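Local coordinates for protein Cys-Gly metallodipeptidase DUG1 (Saccharomyces cerevisiae, PDB 4G1P) that catalyses hydrolysis of the dipeptide Cys-Gly as a metal-dependent M20 family peptidase and serves as the catalytic component of the glutathione-degrading complex, at residues F9-I12 / D13-K16; K45-F48 / I49-L53; L142-W145 / I146-V149. All blocks are in the same frame, centred on the assembly; numbering follows the deposited sequence.

Contact 1. Residues F9-I12 / D13-K16; sequences FQKI and DSLK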
loop_
_atom_site.group_PDB
_atom_site.type_symbol
_atom_site.label_atom_id
_atom_site.label_comp_id
_atom_site.label_asym_id
_atom_site.label_seq_id
_atom_site.Cartn_x
_atom_site.Cartn_y
_atom_site.Cartn_z
ATOM N N PHE A 9 9.664 27.046 -38.829
ATOM C CA PHE A 9 8.769 27.498 -37.770
ATOM C C PHE A 9 7.305 27.546 -38.221
ATOM O O PHE A 9 6.394 27.254 -37.443
ATOM C CB PHE A 9 9.191 28.870 -37.249
ATOM C CG PHE A 9 10.401 28.839 -36.384
ATOM C CD1 PHE A 9 11.121 27.662 -36.210
ATOM C CD2 PHE A 9 10.810 29.969 -35.718
ATOM C CE1 PHE A 9 12.248 27.624 -35.404
ATOM C CE2 PHE A 9 11.924 29.935 -34.904
ATOM C CZ PHE A 9 12.647 28.762 -34.749
ATOM N N GLN A 10 7.085 27.917 -39.477
ATOM C CA GLN A 10 5.745 27.995 -40.024
ATOM C C GLN A 10 5.133 26.612 -40.218
ATOM O O GLN A 10 3.932 26.398 -39.988
ATOM C CB GLN A 10 5.764 28.735 -41.349
ATOM C CG GLN A 10 5.888 30.226 -41.209
ATOM C CD GLN A 10 6.014 30.903 -42.560
ATOM O OE1 GLN A 10 5.844 30.255 -43.599
ATOM N NE2 GLN A 10 6.299 32.211 -42.557
ATOM N N LYS A 11 5.954 25.672 -40.658
ATOM C CA LYS A 11 5.443 24.337 -40.884
ATOM C C LYS A 11 5.131 23.676 -39.554
ATOM O O LYS A 11 4.252 22.832 -39.470
ATOM C CB LYS A 11 6.424 23.508 -41.702
ATOM C CG LYS A 11 6.257 23.715 -43.196
ATOM C CD LYS A 11 4.803 23.554 -43.613
ATOM C CE LYS A 11 4.537 24.139 -44.999
ATOM N NZ LYS A 11 3.224 23.682 -45.550
ATOM N N ILE A 12 5.851 24.077 -38.512
ATOM C CA ILE A 12 5.632 23.517 -37.191
ATOM C C ILE A 12 4.245 23.914 -36.691
ATOM O O ILE A 12 3.542 23.115 -36.074
ATOM C CB ILE A 12 6.716 23.961 -36.205
ATOM C CG1 ILE A 12 8.011 23.198 -36.478
ATOM C CG2 ILE A 12 6.262 23.737 -34.778
ATOM C CD1 ILE A 12 9.178 23.614 -35.601
ATOM N N ASP A 13 3.851 25.148 -36.986
ATOM C CA ASP A 13 2.507 25.609 -36.686
ATOM C C ASP A 13 1.457 24.871 -37.522
ATOM O O ASP A 13 0.444 24.418 -36.992
ATOM C CB ASP A 13 2.400 27.115 -36.907
ATOM C CG ASP A 13 3.108 27.915 -35.833
ATOM O OD1 ASP A 13 3.342 27.368 -34.731
ATOM O OD2 ASP A 13 3.412 29.104 -36.082
ATOM N N SER A 14 1.712 24.729 -38.816
ATOM C CA SER A 14 0.733 24.146 -39.727
ATOM C C SER A 14 0.487 22.681 -39.440
ATOM O O SER A 14 -0.596 22.170 -39.697
ATOM C CB SER A 14 1.205 24.264 -41.178
ATOM O OG SER A 14 1.497 25.605 -41.502
ATOM N N LEU A 15 1.512 22.002 -38.944
ATOM C CA LEU A 15 1.452 20.570 -38.777
ATOM C C LEU A 15 0.947 20.164 -37.384
ATOM O O LEU A 15 0.895 18.981 -37.065
ATOM C CB LEU A 15 2.818 19.956 -39.053
ATOM C CG LEU A 15 3.348 19.982 -40.484
ATOM C CD1 LEU A 15 4.660 19.211 -40.560
ATOM C CD2 LEU A 15 2.328 19.407 -41.448
ATOM N N LYS A 16 0.561 21.144 -36.568
ATOM C CA LYS A 16 -0.010 20.859 -35.251
ATOM C C LYS A 16 -1.116 19.799 -35.249
ATOM O O LYS A 16 -1.198 18.998 -34.308
ATOM C CB LYS A 16 -0.477 22.135 -34.544
ATOM C CG LYS A 16 0.685 22.991 -34.037
ATOM C CD LYS A 16 0.235 24.408 -33.727
ATOM C CE LYS A 16 -0.987 24.415 -32.821
ATOM N NZ LYS A 16 -1.381 25.809 -32.480
#

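Contact 2. Residues K45-F48 / I49-L53; sequences KAKF and ISEQL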
loop_
_atom_site.group_PDB
_atom_site.type_symbol
_atom_site.label_atom_id
_atom_site.label_comp_id
_atom_site.label_asym_id
_atom_site.label_seq_id
_atom_site.Cartn_x
_atom_site.Cartn_y
_atom_site.Cartn_z
ATOM N N LYS A 45 3.907 0.330 -27.804
ATOM C CA LYS A 45 4.368 1.703 -27.794
ATOM C C LYS A 45 5.648 1.804 -28.615
ATOM O O LYS A 45 5.767 2.666 -29.478
ATOM C CB LYS A 45 4.590 2.155 -26.352
ATOM C CG LYS A 45 5.068 3.581 -26.163
ATOM C CD LYS A 45 3.944 4.570 -26.279
ATOM C CE LYS A 45 4.423 6.005 -26.057
ATOM N NZ LYS A 45 4.490 6.392 -24.632
ATOM N N ALA A 46 6.589 0.897 -28.363
ATOM C CA ALA A 46 7.849 0.872 -29.116
ATOM C C ALA A 46 7.575 0.645 -30.592
ATOM O O ALA A 46 8.224 1.229 -31.460
ATOM C CB ALA A 46 8.774 -0.216 -28.594
ATOM N N LYS A 47 6.602 -0.210 -30.862
ATOM C CA LYS A 47 6.265 -0.559 -32.219
ATOM C C LYS A 47 5.696 0.671 -32.897
ATOM O O LYS A 47 6.085 1.004 -34.019
ATOM C CB LYS A 47 5.262 -1.726 -32.247
ATOM C CG LYS A 47 5.127 -2.392 -33.610
ATOM C CD LYS A 47 3.834 -3.173 -33.714
ATOM C CE LYS A 47 2.608 -2.251 -33.622
ATOM N NZ LYS A 47 1.324 -2.993 -33.357
ATOM N N PHE A 48 4.793 1.354 -32.199
ATOM C CA PHE A 48 4.169 2.556 -32.731
ATOM C C PHE A 48 5.208 3.608 -33.086
ATOM O O PHE A 48 5.137 4.224 -34.140
ATOM C CB PHE A 48 3.186 3.144 -31.728
ATOM C CG PHE A 48 2.676 4.502 -32.110
ATOM C CD1 PHE A 48 1.793 4.652 -33.170
ATOM C CD2 PHE A 48 3.085 5.631 -31.421
ATOM C CE1 PHE A 48 1.321 5.915 -33.538
ATOM C CE2 PHE A 48 2.619 6.893 -31.775
ATOM C CZ PHE A 48 1.735 7.034 -32.843
ATOM N N ILE A 49 6.171 3.814 -32.199
ATOM C CA ILE A 49 7.210 4.797 -32.437
ATOM C C ILE A 49 8.063 4.434 -33.645
ATOM O O ILE A 49 8.283 5.269 -34.520
ATOM C CB ILE A 49 8.069 5.019 -31.176
ATOM C CG1 ILE A 49 7.227 5.751 -30.137
ATOM C CG2 ILE A 49 9.321 5.837 -31.490
ATOM C CD1 ILE A 49 7.902 5.913 -28.841
ATOM N N SER A 50 8.523 3.191 -33.713
ATOM C CA SER A 50 9.315 2.765 -34.871
ATOM C C SER A 50 8.555 2.993 -36.165
ATOM O O SER A 50 9.149 3.327 -37.167
ATOM C CB SER A 50 9.738 1.298 -34.759
ATOM O OG SER A 50 8.623 0.465 -34.504
ATOM N N GLU A 51 7.237 2.828 -36.124
ATOM C CA GLU A 51 6.372 3.115 -37.263
ATOM C C GLU A 51 6.376 4.597 -37.649
ATOM O O GLU A 51 6.434 4.939 -38.839
ATOM C CB GLU A 51 4.945 2.653 -36.987
ATOM C CG GLU A 51 4.717 1.194 -37.274
ATOM C CD GLU A 51 3.428 0.670 -36.663
ATOM O OE1 GLU A 51 2.805 1.405 -35.857
ATOM O OE2 GLU A 51 3.044 -0.482 -36.982
ATOM N N GLN A 52 6.311 5.474 -36.652
ATOM C CA GLN A 52 6.421 6.897 -36.931
ATOM C C GLN A 52 7.795 7.241 -37.517
ATOM O O GLN A 52 7.897 8.060 -38.432
ATOM C CB GLN A 52 6.174 7.730 -35.679
ATOM C CG GLN A 52 4.814 7.547 -35.086
ATOM C CD GLN A 52 3.735 7.769 -36.098
ATOM O OE1 GLN A 52 3.524 8.890 -36.565
ATOM N NE2 GLN A 52 3.041 6.697 -36.459
ATOM N N LEU A 53 8.847 6.630 -36.979
ATOM C CA LEU A 53 10.192 6.884 -37.480
ATOM C C LEU A 53 10.235 6.543 -38.967
ATOM O O LEU A 53 10.654 7.347 -39.804
ATOM C CB LEU A 53 11.222 6.050 -36.715
ATOM C CG LEU A 53 12.022 6.689 -35.568
ATOM C CD1 LEU A 53 11.752 8.184 -35.438
ATOM C CD2 LEU A 53 11.787 5.964 -34.253
#

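Contact 3. Residues L142-W145 / I146-V149; sequences LLSW and INVV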
loop_
_atom_site.group_PDB
_atom_site.type_symbol
_atom_site.label_atom_id
_atom_site.label_comp_id
_atom_site.label_asym_id
_atom_site.label_seq_id
_atom_site.Cartn_x
_atom_site.Cartn_y
_atom_site.Cartn_z
ATOM N N LEU A 142 10.002 13.424 -26.605
ATOM C CA LEU A 142 10.506 12.402 -27.512
ATOM C C LEU A 142 9.937 12.586 -28.919
ATOM O O LEU A 142 10.689 12.721 -29.885
ATOM C CB LEU A 142 10.156 11.004 -26.994
ATOM C CG LEU A 142 10.703 9.785 -27.735
ATOM C CD1 LEU A 142 10.755 8.601 -26.792
ATOM C CD2 LEU A 142 9.854 9.437 -28.935
ATOM N N LEU A 143 8.612 12.567 -29.037
ATOM C CA LEU A 143 7.980 12.674 -30.347
ATOM C C LEU A 143 8.307 14.011 -31.027
ATOM O O LEU A 143 8.304 14.113 -32.256
ATOM C CB LEU A 143 6.467 12.480 -30.242
ATOM C CG LEU A 143 5.985 11.085 -29.845
ATOM C CD1 LEU A 143 4.476 11.075 -29.606
ATOM C CD2 LEU A 143 6.381 10.064 -30.909
ATOM N N SER A 144 8.603 15.026 -30.226
ATOM C CA SER A 144 8.943 16.331 -30.770
ATOM C C SER A 144 10.086 16.242 -31.778
ATOM O O SER A 144 10.040 16.890 -32.828
ATOM C CB SER A 144 9.301 17.305 -29.653
ATOM O OG SER A 144 8.164 17.653 -28.898
ATOM N N TRP A 145 11.094 15.431 -31.472
ATOM C CA TRP A 145 12.190 15.222 -32.418
ATOM C C TRP A 145 11.686 14.773 -33.783
ATOM O O TRP A 145 12.173 15.247 -34.810
ATOM C CB TRP A 145 13.201 14.219 -31.885
ATOM C CG TRP A 145 13.909 14.711 -30.657
ATOM C CD1 TRP A 145 13.804 14.211 -29.395
ATOM C CD2 TRP A 145 14.802 15.830 -30.572
ATOM N NE1 TRP A 145 14.587 14.936 -28.536
ATOM C CE2 TRP A 145 15.215 15.931 -29.234
ATOM C CE3 TRP A 145 15.298 16.746 -31.503
ATOM C CZ2 TRP A 145 16.100 16.919 -28.799
ATOM C CZ3 TRP A 145 16.182 17.721 -31.072
ATOM C CH2 TRP A 145 16.571 17.802 -29.731
ATOM N N ILE A 146 10.690 13.888 -33.804
ATOM C CA ILE A 146 10.138 13.435 -35.078
ATOM C C ILE A 146 9.321 14.524 -35.776
ATOM O O ILE A 146 9.441 14.706 -36.986
ATOM C CB ILE A 146 9.282 12.188 -34.913
ATOM C CG1 ILE A 146 10.031 11.156 -34.075
ATOM C CG2 ILE A 146 8.874 11.637 -36.283
ATOM C CD1 ILE A 146 9.186 9.991 -33.661
ATOM N N ASN A 147 8.496 15.236 -35.011
ATOM C CA ASN A 147 7.750 16.378 -35.531
ATOM C C ASN A 147 8.684 17.335 -36.268
ATOM O O ASN A 147 8.434 17.738 -37.419
ATOM C CB ASN A 147 7.052 17.108 -34.384
ATOM C CG ASN A 147 6.120 16.193 -33.588
ATOM O OD1 ASN A 147 5.623 15.191 -34.113
ATOM N ND2 ASN A 147 5.881 16.533 -32.315
ATOM N N VAL A 148 9.785 17.663 -35.596
ATOM C CA VAL A 148 10.797 18.532 -36.152
ATOM C C VAL A 148 11.366 18.013 -37.476
ATOM O O VAL A 148 11.477 18.772 -38.440
ATOM C CB VAL A 148 11.914 18.783 -35.146
ATOM C CG1 VAL A 148 13.093 19.500 -35.828
ATOM C CG2 VAL A 148 11.366 19.592 -33.986
ATOM N N VAL A 149 11.719 16.730 -37.534
ATOM C CA VAL A 149 12.157 16.172 -38.809
ATOM C C VAL A 149 11.069 16.370 -39.868
ATOM O O VAL A 149 11.351 16.760 -40.993
ATOM C CB VAL A 149 12.541 14.691 -38.707
ATOM C CG1 VAL A 149 12.807 14.130 -40.077
ATOM C CG2 VAL A 149 13.754 14.522 -37.839
#

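Contact 1. Residues F9-I12 / D13-K16
D13 opens the second half of this helical stretch one turn beyond F9, and its amide N makes a weak backbone bond to F9 O at 3.3 Å. Its CB rests 3.5 Å from Q10 O, while the carboxylate reaches beyond the turn: OD1 forms a salt bridge with K466, a fitting use for an acid on the exposed side of the helix. S14 follows and doubles the hold on Q10. Its N meets Q10 O at 3.0 Å in the regular i to i-4 bond, and its OG donates to the same Q10 O, also at 3.0 Å. With chi1 at -55° the hydroxyl is swung back beside its own backbone N, and the two donors approach from the two sides of the carbonyl plane, OG standing 37° out of it. A small hydroxyl suits this outer position because it can satisfy itself on the preceding turn. L15 N bonds to K11 O at 2.9 Å, and its CB and CG lie against that same oxygen as the chain leaves the helix. K16 comes last and opens helix 16-28, its CG 3.5 Å from I12 O. I12, the buried residue of the turn, packs on A151 of helix 135-154 and on K466 of helix 458-477, where D13 and K16 touch V462; L15 and K11 reach A154 of the former, and F9 touches helix 397-410, so this N-terminal helix lies over three others.

Contact 2. Residues K45-F48 / I49-L53
K47 O is gripped twice, by the amide N of E51 at 3.0 Å and by the hydroxyl OG of S50 at 2.6 Å. The second bond depends on S50 chi1 of 52°, which sets OG between its own backbone N and carbonyl carbon, so a serine fits this partly exposed place, its hydroxyl bonded within its own helix. E51 runs alongside K47; K47 NZ and E51 OE2 are 4.7 Å apart, too far to touch, yet the opposite charges probably attract weakly. With CG anti to the backbone N, F48 offers a ring face to Q52 CG, a CH-pi contact 4.1 Å from the ring centroid. Q52 bends at chi2 (-53°), bringing its amide to the ring with the two planes 19° apart and NE2 3.5 Å from F48 CE1, while OE1 bonds to R22. Were F48 replaced by an alanine, the methylene and amide of Q52 would probably lose their flat support and a gap would open toward K25 and A26. K45 NZ bonds to Y103 O and T139 OG1, its side chain about 7 Å from that of D104, by similarity an active-site residue. The F48 ring packs on helix 16-28, A46, I49 and L53 on strand 83-88, A46, S50 and L53 on strand 61-64, and I49 and L53 on helix 135-154, so helix 39-55 lies among two helices and the sheet.

Contact 3. Residues L142-W145 / I146-V149
The carboxamide of N147 lies flat against the preceding turn, with the carbonyl oxygen L143 O over one face, 3.3 Å from N147 CG. S144 CA is on that same side, 3.4 Å from N147 ND2. ND2 is poorly angled for L143 O, and OD1, itself an acceptor, takes a hydrogen bond from R22 of helix 16-28, which holds the flat group in place. The second flat group, the indole of W145, turns away from the second half of the stretch: only its CB touches there, against I146 N. A large aromatic suits this buried place, where the indole leaves its own helix and packs on M468 of helix 458-477. L143 O also receives the backbone N of N147, at 3.0 Å and nearly straight (168°), and a weak second bond from I146 N. V148 N to S144 O and V149 N to W145 O continue the regular i to i-4 pattern. Between the apolar side chains, L143 CD2 and I146 CD1 meet at 3.9 Å; I146 has CG1 beside its own backbone N and extends at chi2 (170°), which carries CD1 back along the helix to the leucine. Both branched residues pack against neighbouring helices, L143 on L23 and A26 of helix 16-28, I146 on R22 of the same helix and on L53 of helix 39-55. The side chain of L142, at the start, lies about 6 Å from that of H102, which by similarity binds zinc. Every residue here is buried, and the hydroxyl of S144 and the carboxamide of N147 both have partners: S144 OG bonds back to G140 O, one turn earlier. The chemistry is thus that of a helix in the protein interior, with hydrocarbon surfaces on several sides.

Overall arrangement
From the N terminus, contact 1 comes at the end of helix 5-14, where the chain passes into helix 16-28, contact 2 in helix 39-55 and contact 3 in helix 135-154. Each is a local turn that closes no long loop; the three follow in series, neither nested nor crossed. Contacts 2 and 3 meet directly, L53 CD1 lying 3.6 Å from I146 CD1 and I49 against L142. R22 of helix 16-28 also bridges them, bonding to both Q52 and N147. Contacts 1 and 3 have centres 12 Å apart without touching, although helix 5-14 packs on a later part of helix 135-154. The helices that carry them pack together, and helix 39-55 also meets strands 61-64 and 83-88.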